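Local coordinates for ESX secretion system protein EccC (Thermomonospora curvata, PDB 4NH0), which serves as an ATPase of the ESX (type VII) secretion system, which exports EsxA and EsxB, and might be its translocase subunit, at residues I310-S315 with G478-S483; L423-E428 with A457-E462; P503-L508 with L515-A520; K317-R322 with Y522-V527. One frame throughout, in Å; residues are numbered along the deposited sequence.

Interaction 1 of 4, residues I310-S315 with G478-S483; sequences IGATGS and GLRTFS. With SO4 (sulfate ion), chain C.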
loop_
_atom_site.group_PDB
_atom_site.type_symbol
_atom_site.label_atom_id
_atom_site.label_comp_id
_atom_site.label_asym_id
_atom_site.label_seq_id
_atom_site.Cartn_x
_atom_site.Cartn_y
_atom_site.Cartn_z
ATOM N N ILE A 310 23.777 23.941 -36.368
ATOM C CA ILE A 310 22.633 23.586 -37.197
ATOM C C ILE A 310 23.091 22.832 -38.439
ATOM O O ILE A 310 24.047 23.234 -39.101
ATOM C CB ILE A 310 21.829 24.832 -37.617
ATOM C CG1 ILE A 310 21.271 25.544 -36.386
ATOM C CG2 ILE A 310 20.697 24.452 -38.557
ATOM C CD1 ILE A 310 20.380 24.674 -35.527
ATOM N N GLY A 311 22.412 21.733 -38.744
ATOM C CA GLY A 311 22.731 20.943 -39.916
ATOM C C GLY A 311 21.617 19.980 -40.266
ATOM O O GLY A 311 21.238 19.135 -39.457
ATOM N N ALA A 312 21.089 20.107 -41.478
ATOM C CA ALA A 312 20.020 19.232 -41.944
ATOM C C ALA A 312 20.525 17.806 -42.122
ATOM O O ALA A 312 21.710 17.529 -41.941
ATOM C CB ALA A 312 19.436 19.755 -43.244
ATOM N N THR A 313 19.618 16.901 -42.476
ATOM C CA THR A 313 19.969 15.497 -42.652
ATOM C C THR A 313 20.949 15.309 -43.804
ATOM O O THR A 313 20.684 15.728 -44.929
ATOM C CB THR A 313 18.722 14.634 -42.907
ATOM O OG1 THR A 313 17.832 14.734 -41.788
ATOM C CG2 THR A 313 19.113 13.179 -43.106
ATOM N N GLY A 314 22.084 14.683 -43.513
ATOM C CA GLY A 314 23.087 14.418 -44.526
ATOM C C GLY A 314 24.225 15.418 -44.510
ATOM O O GLY A 314 25.134 15.348 -45.337
ATOM N N SER A 315 24.176 16.353 -43.567
ATOM C CA SER A 315 25.220 17.363 -43.444
ATOM C C SER A 315 26.338 16.885 -42.526
ATOM O O SER A 315 27.371 17.540 -42.398
ATOM C CB SER A 315 24.636 18.676 -42.922
ATOM O OG SER A 315 23.993 18.486 -41.675
ATOM N N GLY A 478 27.531 26.330 -38.661
ATOM C CA GLY A 478 26.483 26.126 -39.640
ATOM C C GLY A 478 26.875 25.171 -40.747
ATOM O O GLY A 478 27.642 25.523 -41.642
ATOM N N LEU A 479 26.346 23.955 -40.685
ATOM C CA LEU A 479 26.511 23.000 -41.770
ATOM C C LEU A 479 25.491 23.306 -42.859
ATOM O O LEU A 479 24.914 24.391 -42.883
ATOM C CB LEU A 479 26.349 21.567 -41.266
ATOM C CG LEU A 479 27.256 21.164 -40.103
ATOM C CD1 LEU A 479 27.070 19.697 -39.766
ATOM C CD2 LEU A 479 28.708 21.461 -40.432
ATOM N N ARG A 480 25.265 22.355 -43.758
ATOM C CA ARG A 480 24.288 22.555 -44.820
ATOM C C ARG A 480 22.878 22.632 -44.246
ATOM O O ARG A 480 22.348 21.642 -43.742
ATOM C CB ARG A 480 24.378 21.438 -45.859
ATOM C CG ARG A 480 23.378 21.581 -46.992
ATOM C CD ARG A 480 23.627 20.555 -48.081
ATOM N NE ARG A 480 23.690 19.200 -47.545
ATOM C CZ ARG A 480 22.629 18.507 -47.146
ATOM N NH1 ARG A 480 21.420 19.044 -47.213
ATOM N NH2 ARG A 480 22.779 17.278 -46.673
ATOM N N THR A 481 22.278 23.816 -44.321
ATOM C CA THR A 481 20.945 24.036 -43.773
ATOM C C THR A 481 19.859 23.646 -44.768
ATOM O O THR A 481 20.145 23.322 -45.919
ATOM C CB THR A 481 20.741 25.505 -43.363
ATOM O OG1 THR A 481 20.881 26.348 -44.513
ATOM C CG2 THR A 481 21.764 25.911 -42.317
ATOM N N PHE A 482 18.610 23.681 -44.313
ATOM C CA PHE A 482 17.477 23.329 -45.159
ATOM C C PHE A 482 17.031 24.510 -46.010
ATOM O O PHE A 482 16.786 24.364 -47.205
ATOM C CB PHE A 482 16.306 22.826 -44.310
ATOM C CG PHE A 482 15.096 22.443 -45.116
ATOM C CD1 PHE A 482 14.978 21.169 -45.644
ATOM C CD2 PHE A 482 14.076 23.354 -45.341
ATOM C CE1 PHE A 482 13.868 20.812 -46.385
ATOM C CE2 PHE A 482 12.965 23.002 -46.082
ATOM C CZ PHE A 482 12.860 21.729 -46.604
ATOM N N SER A 483 16.912 25.676 -45.385
ATOM C CA SER A 483 16.478 26.873 -46.092
ATOM C C SER A 483 17.538 27.961 -46.025
ATOM O O SER A 483 18.515 27.847 -45.288
ATOM C CB SER A 483 15.161 27.392 -45.517
ATOM O OG SER A 483 15.384 28.129 -44.328
HETATM S S SO4 C . 23.358 14.116 -40.247
HETATM O O1 SO4 C . 22.850 13.298 -41.342
HETATM O O2 SO4 C . 22.281 14.389 -39.302
HETATM O O3 SO4 C . 24.434 13.401 -39.572
HETATM O O4 SO4 C . 23.868 15.376 -40.776
#

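Interaction 2 of 4, residues L423-E428 with A457-E462; sequences LDEFSE and ASQRLE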
loop_
_atom_site.group_PDB
_atom_site.type_symbol
_atom_site.label_atom_id
_atom_site.label_comp_id
_atom_site.label_asym_id
_atom_site.label_seq_id
_atom_site.Cartn_x
_atom_site.Cartn_y
_atom_site.Cartn_z
ATOM N N LEU A 423 23.120 19.002 -26.303
ATOM C CA LEU A 423 21.712 18.681 -26.492
ATOM C C LEU A 423 21.348 18.731 -27.971
ATOM O O LEU A 423 21.293 19.805 -28.569
ATOM C CB LEU A 423 20.831 19.643 -25.687
ATOM C CG LEU A 423 19.436 19.172 -25.260
ATOM C CD1 LEU A 423 18.893 20.076 -24.169
ATOM C CD2 LEU A 423 18.464 19.122 -26.428
ATOM N N ASP A 424 21.098 17.565 -28.554
ATOM C CA ASP A 424 20.716 17.480 -29.958
ATOM C C ASP A 424 19.207 17.634 -30.112
ATOM O O ASP A 424 18.447 17.268 -29.215
ATOM C CB ASP A 424 21.179 16.152 -30.561
ATOM C CG ASP A 424 21.285 16.201 -32.074
ATOM O OD1 ASP A 424 20.685 17.107 -32.690
ATOM O OD2 ASP A 424 21.970 15.331 -32.651
ATOM N N GLU A 425 18.789 18.183 -31.249
ATOM C CA GLU A 425 17.375 18.372 -31.572
ATOM C C GLU A 425 16.636 19.195 -30.523
ATOM O O GLU A 425 15.516 18.863 -30.140
ATOM C CB GLU A 425 16.681 17.018 -31.744
ATOM C CG GLU A 425 17.204 16.203 -32.909
ATOM C CD GLU A 425 17.084 16.935 -34.227
ATOM O OE1 GLU A 425 17.884 16.644 -35.140
ATOM O OE2 GLU A 425 16.191 17.801 -34.351
ATOM N N PHE A 426 17.264 20.274 -30.066
ATOM C CA PHE A 426 16.654 21.134 -29.061
ATOM C C PHE A 426 15.486 21.917 -29.650
ATOM O O PHE A 426 14.631 22.416 -28.918
ATOM C CB PHE A 426 17.687 22.095 -28.477
ATOM C CG PHE A 426 18.015 23.253 -29.373
ATOM C CD1 PHE A 426 18.845 23.086 -30.467
ATOM C CD2 PHE A 426 17.499 24.511 -29.116
ATOM C CE1 PHE A 426 19.148 24.151 -31.291
ATOM C CE2 PHE A 426 17.799 25.579 -29.935
ATOM C CZ PHE A 426 18.625 25.398 -31.023
ATOM N N SER A 427 15.460 22.025 -30.974
ATOM C CA SER A 427 14.402 22.753 -31.664
ATOM C C SER A 427 13.055 22.060 -31.503
ATOM O O SER A 427 12.072 22.684 -31.109
ATOM C CB SER A 427 14.736 22.907 -33.147
ATOM O OG SER A 427 13.692 23.566 -33.841
ATOM N N GLU A 428 13.014 20.767 -31.809
ATOM C CA GLU A 428 11.780 20.003 -31.679
ATOM C C GLU A 428 11.563 19.558 -30.237
ATOM O O GLU A 428 10.579 18.887 -29.925
ATOM C CB GLU A 428 11.788 18.796 -32.618
ATOM C CG GLU A 428 10.781 18.908 -33.754
ATOM C CD GLU A 428 10.793 17.706 -34.675
ATOM O OE1 GLU A 428 11.711 16.869 -34.552
ATOM O OE2 GLU A 428 9.882 17.597 -35.524
ATOM N N ALA A 457 22.276 21.709 -30.541
ATOM C CA ALA A 457 22.327 21.224 -31.912
ATOM C C ALA A 457 20.947 20.797 -32.390
ATOM O O ALA A 457 20.185 20.186 -31.644
ATOM C CB ALA A 457 23.308 20.072 -32.031
ATOM N N SER A 458 20.629 21.124 -33.636
ATOM C CA SER A 458 19.349 20.740 -34.214
ATOM C C SER A 458 19.458 20.466 -35.705
ATOM O O SER A 458 20.315 21.022 -36.390
ATOM C CB SER A 458 18.301 21.825 -33.970
ATOM O OG SER A 458 17.116 21.540 -34.692
ATOM N N GLN A 459 18.580 19.600 -36.197
ATOM C CA GLN A 459 18.491 19.319 -37.621
ATOM C C GLN A 459 18.003 20.551 -38.370
ATOM O O GLN A 459 18.511 20.883 -39.439
ATOM C CB GLN A 459 17.556 18.137 -37.873
ATOM C CG GLN A 459 17.383 17.766 -39.330
ATOM C CD GLN A 459 16.480 16.564 -39.509
ATOM O OE1 GLN A 459 16.715 15.506 -38.924
ATOM N NE2 GLN A 459 15.437 16.721 -40.315
ATOM N N ARG A 460 17.018 21.229 -37.791
ATOM C CA ARG A 460 16.462 22.435 -38.391
ATOM C C ARG A 460 15.989 23.419 -37.323
ATOM O O ARG A 460 15.577 23.019 -36.234
ATOM C CB ARG A 460 15.310 22.083 -39.334
ATOM C CG ARG A 460 14.686 23.292 -39.996
ATOM C CD ARG A 460 13.710 22.931 -41.088
ATOM N NE ARG A 460 13.898 21.575 -41.584
ATOM C CZ ARG A 460 13.087 20.995 -42.462
ATOM N NH1 ARG A 460 12.047 21.666 -42.939
ATOM N NH2 ARG A 460 13.318 19.755 -42.869
ATOM N N LEU A 461 16.047 24.708 -37.648
ATOM C CA LEU A 461 15.739 25.768 -36.697
ATOM C C LEU A 461 14.757 26.799 -37.255
ATOM O O LEU A 461 14.694 27.022 -38.463
ATOM C CB LEU A 461 17.033 26.467 -36.279
ATOM C CG LEU A 461 17.021 27.298 -35.001
ATOM C CD1 LEU A 461 16.834 26.395 -33.801
ATOM C CD2 LEU A 461 18.305 28.102 -34.879
ATOM N N GLU A 462 13.982 27.412 -36.364
ATOM C CA GLU A 462 13.196 28.597 -36.696
ATOM C C GLU A 462 13.532 29.708 -35.694
ATOM O O GLU A 462 13.819 29.436 -34.528
ATOM C CB GLU A 462 11.697 28.299 -36.700
ATOM C CG GLU A 462 11.337 26.851 -36.994
ATOM C CD GLU A 462 9.977 26.719 -37.650
ATOM O OE1 GLU A 462 9.235 27.720 -37.668
ATOM O OE2 GLU A 462 9.650 25.618 -38.145
#

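Interaction 3 of 4, residues P503-L508 with L515-A520; sequences PGNGYL and LVRFKA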
loop_
_atom_site.group_PDB
_atom_site.type_symbol
_atom_site.label_atom_id
_atom_site.label_comp_id
_atom_site.label_asym_id
_atom_site.label_seq_id
_atom_site.Cartn_x
_atom_site.Cartn_y
_atom_site.Cartn_z
ATOM N N PRO A 503 28.611 15.426 -47.131
ATOM C CA PRO A 503 28.673 15.723 -45.697
ATOM C C PRO A 503 30.059 16.176 -45.253
ATOM O O PRO A 503 31.058 15.765 -45.842
ATOM C CB PRO A 503 28.306 14.385 -45.052
ATOM C CG PRO A 503 28.764 13.371 -46.037
ATOM C CD PRO A 503 28.522 13.979 -47.391
ATOM N N GLY A 504 30.113 17.017 -44.224
ATOM C CA GLY A 504 31.379 17.463 -43.675
ATOM C C GLY A 504 31.612 18.955 -43.806
ATOM O O GLY A 504 32.286 19.559 -42.973
ATOM N N ASN A 505 31.059 19.553 -44.856
ATOM C CA ASN A 505 31.254 20.975 -45.106
ATOM C C ASN A 505 30.388 21.842 -44.200
ATOM O O ASN A 505 29.257 21.480 -43.877
ATOM C CB ASN A 505 30.964 21.298 -46.572
ATOM C CG ASN A 505 31.918 20.600 -47.521
ATOM O OD1 ASN A 505 32.946 21.156 -47.906
ATOM N ND2 ASN A 505 31.582 19.374 -47.902
ATOM N N GLY A 506 30.925 22.986 -43.792
ATOM C CA GLY A 506 30.205 23.902 -42.929
ATOM C C GLY A 506 30.960 25.194 -42.690
ATOM O O GLY A 506 32.098 25.347 -43.130
ATOM N N TYR A 507 30.321 26.128 -41.993
ATOM C CA TYR A 507 30.950 27.401 -41.658
ATOM C C TYR A 507 31.083 27.558 -40.147
ATOM O O TYR A 507 30.471 26.816 -39.381
ATOM C CB TYR A 507 30.149 28.570 -42.237
ATOM C CG TYR A 507 30.183 28.657 -43.746
ATOM C CD1 TYR A 507 31.138 29.427 -44.395
ATOM C CD2 TYR A 507 29.254 27.976 -44.521
ATOM C CE1 TYR A 507 31.171 29.513 -45.773
ATOM C CE2 TYR A 507 29.280 28.057 -45.899
ATOM C CZ TYR A 507 30.241 28.825 -46.520
ATOM O OH TYR A 507 30.270 28.907 -47.893
ATOM N N LEU A 508 31.886 28.531 -39.728
ATOM C CA LEU A 508 32.108 28.788 -38.311
ATOM C C LEU A 508 32.162 30.289 -38.056
ATOM O O LEU A 508 33.146 30.948 -38.387
ATOM C CB LEU A 508 33.398 28.107 -37.840
ATOM C CG LEU A 508 33.771 28.087 -36.352
ATOM C CD1 LEU A 508 34.603 29.300 -35.962
ATOM C CD2 LEU A 508 32.533 27.989 -35.480
ATOM N N LEU A 515 33.387 34.584 -41.515
ATOM C CA LEU A 515 33.087 33.161 -41.587
ATOM C C LEU A 515 34.332 32.388 -41.979
ATOM O O LEU A 515 35.208 32.913 -42.666
ATOM C CB LEU A 515 31.969 32.870 -42.594
ATOM C CG LEU A 515 30.533 33.279 -42.273
ATOM C CD1 LEU A 515 30.232 34.677 -42.795
ATOM C CD2 LEU A 515 29.549 32.264 -42.833
ATOM N N VAL A 516 34.413 31.142 -41.534
ATOM C CA VAL A 516 35.501 30.267 -41.935
ATOM C C VAL A 516 34.935 28.934 -42.395
ATOM O O VAL A 516 34.577 28.091 -41.574
ATOM C CB VAL A 516 36.506 30.032 -40.791
ATOM C CG1 VAL A 516 37.631 29.122 -41.255
ATOM C CG2 VAL A 516 37.065 31.352 -40.287
ATOM N N ARG A 517 34.835 28.748 -43.707
ATOM C CA ARG A 517 34.376 27.474 -44.236
ATOM C C ARG A 517 35.417 26.405 -43.958
ATOM O O ARG A 517 36.610 26.616 -44.176
ATOM C CB ARG A 517 34.092 27.550 -45.737
ATOM C CG ARG A 517 33.834 26.181 -46.353
ATOM C CD ARG A 517 33.187 26.258 -47.722
ATOM N NE ARG A 517 33.052 24.928 -48.310
ATOM C CZ ARG A 517 32.458 24.678 -49.473
ATOM N NH1 ARG A 517 31.936 25.669 -50.180
ATOM N NH2 ARG A 517 32.384 23.434 -49.926
ATOM N N PHE A 518 34.958 25.261 -43.470
ATOM C CA PHE A 518 35.852 24.166 -43.144
ATOM C C PHE A 518 35.289 22.843 -43.621
ATOM O O PHE A 518 34.223 22.792 -44.234
ATOM C CB PHE A 518 36.100 24.103 -41.638
ATOM C CG PHE A 518 34.881 23.731 -40.838
ATOM C CD1 PHE A 518 34.668 22.422 -40.441
ATOM C CD2 PHE A 518 33.951 24.692 -40.483
ATOM C CE1 PHE A 518 33.551 22.080 -39.708
ATOM C CE2 PHE A 518 32.833 24.356 -39.750
ATOM C CZ PHE A 518 32.632 23.048 -39.361
ATOM N N LYS A 519 36.012 21.772 -43.327
ATOM C CA LYS A 519 35.508 20.437 -43.581
ATOM C C LYS A 519 35.864 19.523 -42.418
ATOM O O LYS A 519 37.038 19.281 -42.142
ATOM C CB LYS A 519 36.060 19.886 -44.890
ATOM C CG LYS A 519 35.204 18.776 -45.421
ATOM C CD LYS A 519 35.567 18.362 -46.820
ATOM C CE LYS A 519 34.559 17.343 -47.287
ATOM N NZ LYS A 519 34.184 16.452 -46.156
ATOM N N ALA A 520 34.839 19.021 -41.739
ATOM C CA ALA A 520 35.026 18.257 -40.513
ATOM C C ALA A 520 35.785 16.955 -40.740
ATOM O O ALA A 520 35.673 16.329 -41.792
ATOM C CB ALA A 520 33.680 17.967 -39.871
#

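Interaction 4 of 4, residues K317-R322 with Y522-V527; sequences KSELLR and YVSGPV. With SO4 (sulfate ion), chain C.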
loop_
_atom_site.group_PDB
_atom_site.type_symbol
_atom_site.label_atom_id
_atom_site.label_comp_id
_atom_site.label_asym_id
_atom_site.label_seq_id
_atom_site.Cartn_x
_atom_site.Cartn_y
_atom_site.Cartn_z
ATOM N N LYS A 317 25.915 16.286 -39.226
ATOM C CA LYS A 317 25.729 16.872 -37.902
ATOM C C LYS A 317 26.020 15.854 -36.809
ATOM O O LYS A 317 26.658 16.171 -35.807
ATOM C CB LYS A 317 24.307 17.413 -37.747
ATOM C CG LYS A 317 24.013 18.001 -36.374
ATOM C CD LYS A 317 22.566 18.451 -36.259
ATOM C CE LYS A 317 21.608 17.281 -36.419
ATOM N NZ LYS A 317 21.847 16.223 -35.401
ATOM N N SER A 318 25.551 14.629 -37.013
ATOM C CA SER A 318 25.787 13.552 -36.064
ATOM C C SER A 318 27.274 13.234 -35.954
ATOM O O SER A 318 27.797 13.049 -34.857
ATOM C CB SER A 318 25.009 12.300 -36.473
ATOM O OG SER A 318 25.196 11.254 -35.537
ATOM N N GLU A 319 27.950 13.184 -37.096
ATOM C CA GLU A 319 29.365 12.835 -37.132
ATOM C C GLU A 319 30.237 13.943 -36.552
ATOM O O GLU A 319 31.285 13.676 -35.966
ATOM C CB GLU A 319 29.801 12.520 -38.565
ATOM C CG GLU A 319 31.241 12.049 -38.691
ATOM C CD GLU A 319 31.477 10.700 -38.039
ATOM O OE1 GLU A 319 30.496 9.953 -37.832
ATOM O OE2 GLU A 319 32.645 10.385 -37.731
ATOM N N LEU A 320 29.801 15.187 -36.717
ATOM C CA LEU A 320 30.535 16.325 -36.177
ATOM C C LEU A 320 30.530 16.304 -34.655
ATOM O O LEU A 320 31.555 16.544 -34.019
ATOM C CB LEU A 320 29.945 17.641 -36.683
ATOM C CG LEU A 320 30.587 18.903 -36.105
ATOM C CD1 LEU A 320 32.074 18.927 -36.410
ATOM C CD2 LEU A 320 29.910 20.155 -36.637
ATOM N N LEU A 321 29.368 16.018 -34.077
ATOM C CA LEU A 321 29.218 15.979 -32.628
ATOM C C LEU A 321 30.060 14.871 -32.008
ATOM O O LEU A 321 30.591 15.026 -30.911
ATOM C CB LEU A 321 27.747 15.799 -32.250
ATOM C CG LEU A 321 26.819 16.947 -32.646
ATOM C CD1 LEU A 321 25.376 16.623 -32.302
ATOM C CD2 LEU A 321 27.256 18.238 -31.977
ATOM N N ARG A 322 30.180 13.752 -32.715
ATOM C CA ARG A 322 31.017 12.649 -32.261
ATOM C C ARG A 322 32.481 13.059 -32.267
ATOM O O ARG A 322 33.222 12.772 -31.329
ATOM C CB ARG A 322 30.816 11.418 -33.144
ATOM C CG ARG A 322 29.409 10.861 -33.120
ATOM C CD ARG A 322 29.251 9.716 -34.106
ATOM N NE ARG A 322 30.156 8.610 -33.812
ATOM C CZ ARG A 322 29.851 7.585 -33.024
ATOM N NH1 ARG A 322 28.661 7.521 -32.444
ATOM N NH2 ARG A 322 30.736 6.621 -32.815
ATOM N N TYR A 522 36.678 12.926 -39.581
ATOM C CA TYR A 522 35.822 11.802 -39.229
ATOM C C TYR A 522 36.493 10.887 -38.212
ATOM O O TYR A 522 37.714 10.894 -38.065
ATOM C CB TYR A 522 35.430 11.008 -40.477
ATOM C CG TYR A 522 36.587 10.360 -41.206
ATOM C CD1 TYR A 522 36.996 9.069 -40.893
ATOM C CD2 TYR A 522 37.261 11.033 -42.216
ATOM C CE1 TYR A 522 38.048 8.472 -41.557
ATOM C CE2 TYR A 522 38.316 10.443 -42.887
ATOM C CZ TYR A 522 38.704 9.162 -42.554
ATOM O OH TYR A 522 39.753 8.569 -43.220
ATOM N N VAL A 523 35.681 10.102 -37.512
ATOM C CA VAL A 523 36.178 9.168 -36.510
ATOM C C VAL A 523 35.532 7.798 -36.679
ATOM O O VAL A 523 35.885 6.844 -35.987
ATOM C CB VAL A 523 35.913 9.676 -35.080
ATOM C CG1 VAL A 523 36.760 10.900 -34.783
ATOM C CG2 VAL A 523 34.437 9.984 -34.894
ATOM N N SER A 524 34.585 7.709 -37.608
ATOM C CA SER A 524 33.836 6.478 -37.825
ATOM C C SER A 524 34.404 5.662 -38.982
ATOM O O SER A 524 33.692 4.871 -39.601
ATOM C CB SER A 524 32.363 6.795 -38.083
ATOM O OG SER A 524 31.801 7.515 -37.001
ATOM N N GLY A 525 35.686 5.857 -39.267
ATOM C CA GLY A 525 36.349 5.122 -40.329
ATOM C C GLY A 525 37.575 4.385 -39.829
ATOM O O GLY A 525 37.912 4.467 -38.650
ATOM N N PRO A 526 38.245 3.644 -40.725
ATOM C CA PRO A 526 39.493 2.945 -40.409
ATOM C C PRO A 526 40.712 3.802 -40.733
ATOM O O PRO A 526 40.549 4.941 -41.165
ATOM C CB PRO A 526 39.429 1.722 -41.317
ATOM C CG PRO A 526 38.736 2.241 -42.543
ATOM C CD PRO A 526 37.764 3.311 -42.077
ATOM N N VAL A 527 41.913 3.270 -40.515
ATOM C CA VAL A 527 43.139 3.936 -40.957
ATOM C C VAL A 527 43.979 2.943 -41.764
ATOM O O VAL A 527 43.898 1.731 -41.554
ATOM C CB VAL A 527 43.952 4.525 -39.769
ATOM C CG1 VAL A 527 43.100 4.598 -38.509
ATOM C CG2 VAL A 527 45.228 3.730 -39.508
HETATM S S SO4 C . 23.358 14.116 -40.247
HETATM O O1 SO4 C . 22.850 13.298 -41.342
HETATM O O2 SO4 C . 22.281 14.389 -39.302
HETATM O O3 SO4 C . 24.434 13.401 -39.572
HETATM O O4 SO4 C . 23.868 15.376 -40.776
#

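Interaction 1 of 4, residues I310-S315 with G478-S483
The flat guanidinium of Arg480 reaches over the loop 312-315: CB of Ser315 lies over one of its faces, the carbonyl oxygen of Thr313 sits at its edge, and Gly314 C and Ala312 CB approach obliquely. NH2 donates to Thr313 O at 3.1 Å, with an N-H...O angle of 156°, the donor standing above the plane of that carbonyl. Arginine suits the place because a long chain, turned about CG-CD to put NE beside CB (chi3 53°), can bring a planar donor back to the Thr313 carbonyl. The other flat group, the Phe482 ring, turns away and forms a cation-pi contact with Arg460.

The loop is the Walker A P-loop that follows strand 306-310, the predicted ATP site of the first FtsK domain. A sulfate, probably from the crystallisation liquor, rests in it where such loops usually hold phosphate, and Gly314 N donates to its O1 at 2.7 Å. Gly314 is the third residue of a type II turn from Ala312 to Ser315, and its positive phi suits glycine. Ser315 OG donates to Ala312 O, bracing the same turn.

Where strand 306-310 ends, the backbones pair in parallel, Ile310 with Gly478. Leu479 N gives a 2.9 Å bond to Ile310 O, and Ala312 N one of 3.0 Å to Arg480 O. Apolar packing fills the remainder: Leu479 CB lies 3.7 Å from Ser315 CB, and the methyl CG2 of Ile310 comes within 4.2 Å of Thr481 CG2.

Interaction 2 of 4, residues L423-E428 with A457-E462
Glu425 and Gln459 meet where two neighbouring parallel strands end, 418-424 with its Walker B-type Asp-Glu pair and 452-458 beside it, a junction characteristic of P-loop ATPases. Glu425 is the inferred active-site residue.

Backbone bonds set the register. Ala457 N donates to Leu423 O at 2.9 Å, and Ala457 O in turn receives a weak bond from Phe426 N as the chain leaves the sheet.

Among the polar side chains, Glu425 starts away from the partner strand, but its chain folds at chi2 (-58°), setting CD back beside CA. OE1 then takes a weak 3.2 Å bond from the backbone N of Gln459. The Glu425 carboxylate and the side-chain amide of Gln459 are turned 83° from each other. An alanine here, lacking the carboxylate, would probably leave Gln459 N without this acceptor and impair the inferred catalytic role. Asp424 directs its charge elsewhere, forming a salt bridge through OD2 with the P-loop Lys317. Two serines share one carbonyl: Ser458 OG donates to Arg460 O at 2.6 Å from above its plane, and Ser427 OG adds a weak bond of 3.1 Å. Small hydroxyl residues fit between the closely spaced chains.

Apolar contacts close the far end. Phe426 turns the edge of its ring to the Ala457 carbonyl; CE1 touches Ser458 CB at 3.6 Å, and CZ meets the methyl CD1 of Leu461 at 3.5 Å.

Interaction 3 of 4, residues P503-L508 with L515-A520
Arg517 and Asn505 join through their side chains across a beta hairpin: NH2 of Arg517 donates to Asn505 OD1 at 3.1 Å. The oxygen lies near the guanidinium plane, yet the donor stands well above the amide plane, the two groups being turned 89° apart. The same arginine packs its aliphatic part on Tyr507, with CB 3.5 Å from CE1 and CG over one face toward the rim. Leu515 adds its methyl CD2, 3.6 Å from Tyr507 CD1. Replacing Arg517 by alanine would probably leave Asn505 OD1 without this donor and strip the tyrosine of its CG and CD packing, though CB would stay.

At the open end of the hairpin, Lys519 extends to CE and bends last, its NZ donating at 3.2 Å to a lone pair of Pro503 O, in the carbonyl plane. Phe518 points to the other side of the strands, where the lack of a side chain on Gly506 leaves room for its ring; the ring edge meets Tyr507 O.

Antiparallel backbone bonds hold these groups in place: Phe518 N to Gly506 O and Ala520 N to Gly504 O, both 2.9 Å. Farther out, Leu291 and Ile477 pack on Phe518, while Leu499 touches Tyr507 and Arg517. The chemistry is thus divided between two sides, an apolar one at Phe518 and a polar one at Asn505, Arg517 and Lys519, where both cations donate to neutral oxygens within the contact.

Interaction 4 of 4, residues K317-R322 with Y522-V527
The first turn of helix 317-329, which follows the Walker A loop, presents Glu319 to the segment 522-527 that runs on from strand 518-520. CG of Glu319 is anti to the backbone N (chi1 -176°), and a bend at chi2 (67°) turns CD aside; the carboxylate beyond it meets three donors. OE1 takes the hydroxyl of Ser524 at 2.9 Å on its syn lone pair, the side of the other oxygen. OE2 receives Val523 N at 3.1 Å, a nearly straight bond (171°) arriving close to the C-O axis, and a weaker one from Ser524 N at 3.3 Å. Glutamate fits because one side chain offers two acceptors to successive amides and a hydroxyl. Its position near the helix N-terminus would probably favour the charged form as well.

The methyl CG2 of Val523 lies against Glu319 OE2 (3.4 Å) and, on its apolar side, 4.3 Å from Arg322 CB. The guanidinium of Arg322 finds its main partners elsewhere, NH1 donating to Thr349 O and the group making a cation-pi contact with Phe576.

In the same first turn, Lys317 N and Ser318 N each bind the sulfate, at 2.7 Å to O4 and 3.1 Å to O3, as a P-loop helix start does with phosphate. The contact thus ties the outer side of this helix to the chain between strand 518-520 and helix 575-583, where Val523 packs on Phe576 and Gly525 bonds to Leu575.

Overall arrangement
All four contacts cluster about the first of the three ATPase sheets. Interactions 1, 2 and 3 share this mixed sheet: 423-424 and 457-458 are on the parallel side, 310 and 478 join next to them, and the hairpin 505-520 continues the sheet antiparallel. Helix 317-329 of interaction 4 follows the P-loop of interaction 1. Centres of interactions 1 and 2, and of 1 and 3, are about 11 Å apart, those of 2 and 4 about 19 Å. Along the chain, interaction 2 falls within the span of interaction 1, interaction 3 comes after both, and interactions 1 and 4 interleave. Interactions 1 and 2 and the Lys317 end of interaction 4 thus gather round one predicted nucleotide site, Lys317 pairing with Asp424, while Pro503 of interaction 3 touches the P-loop.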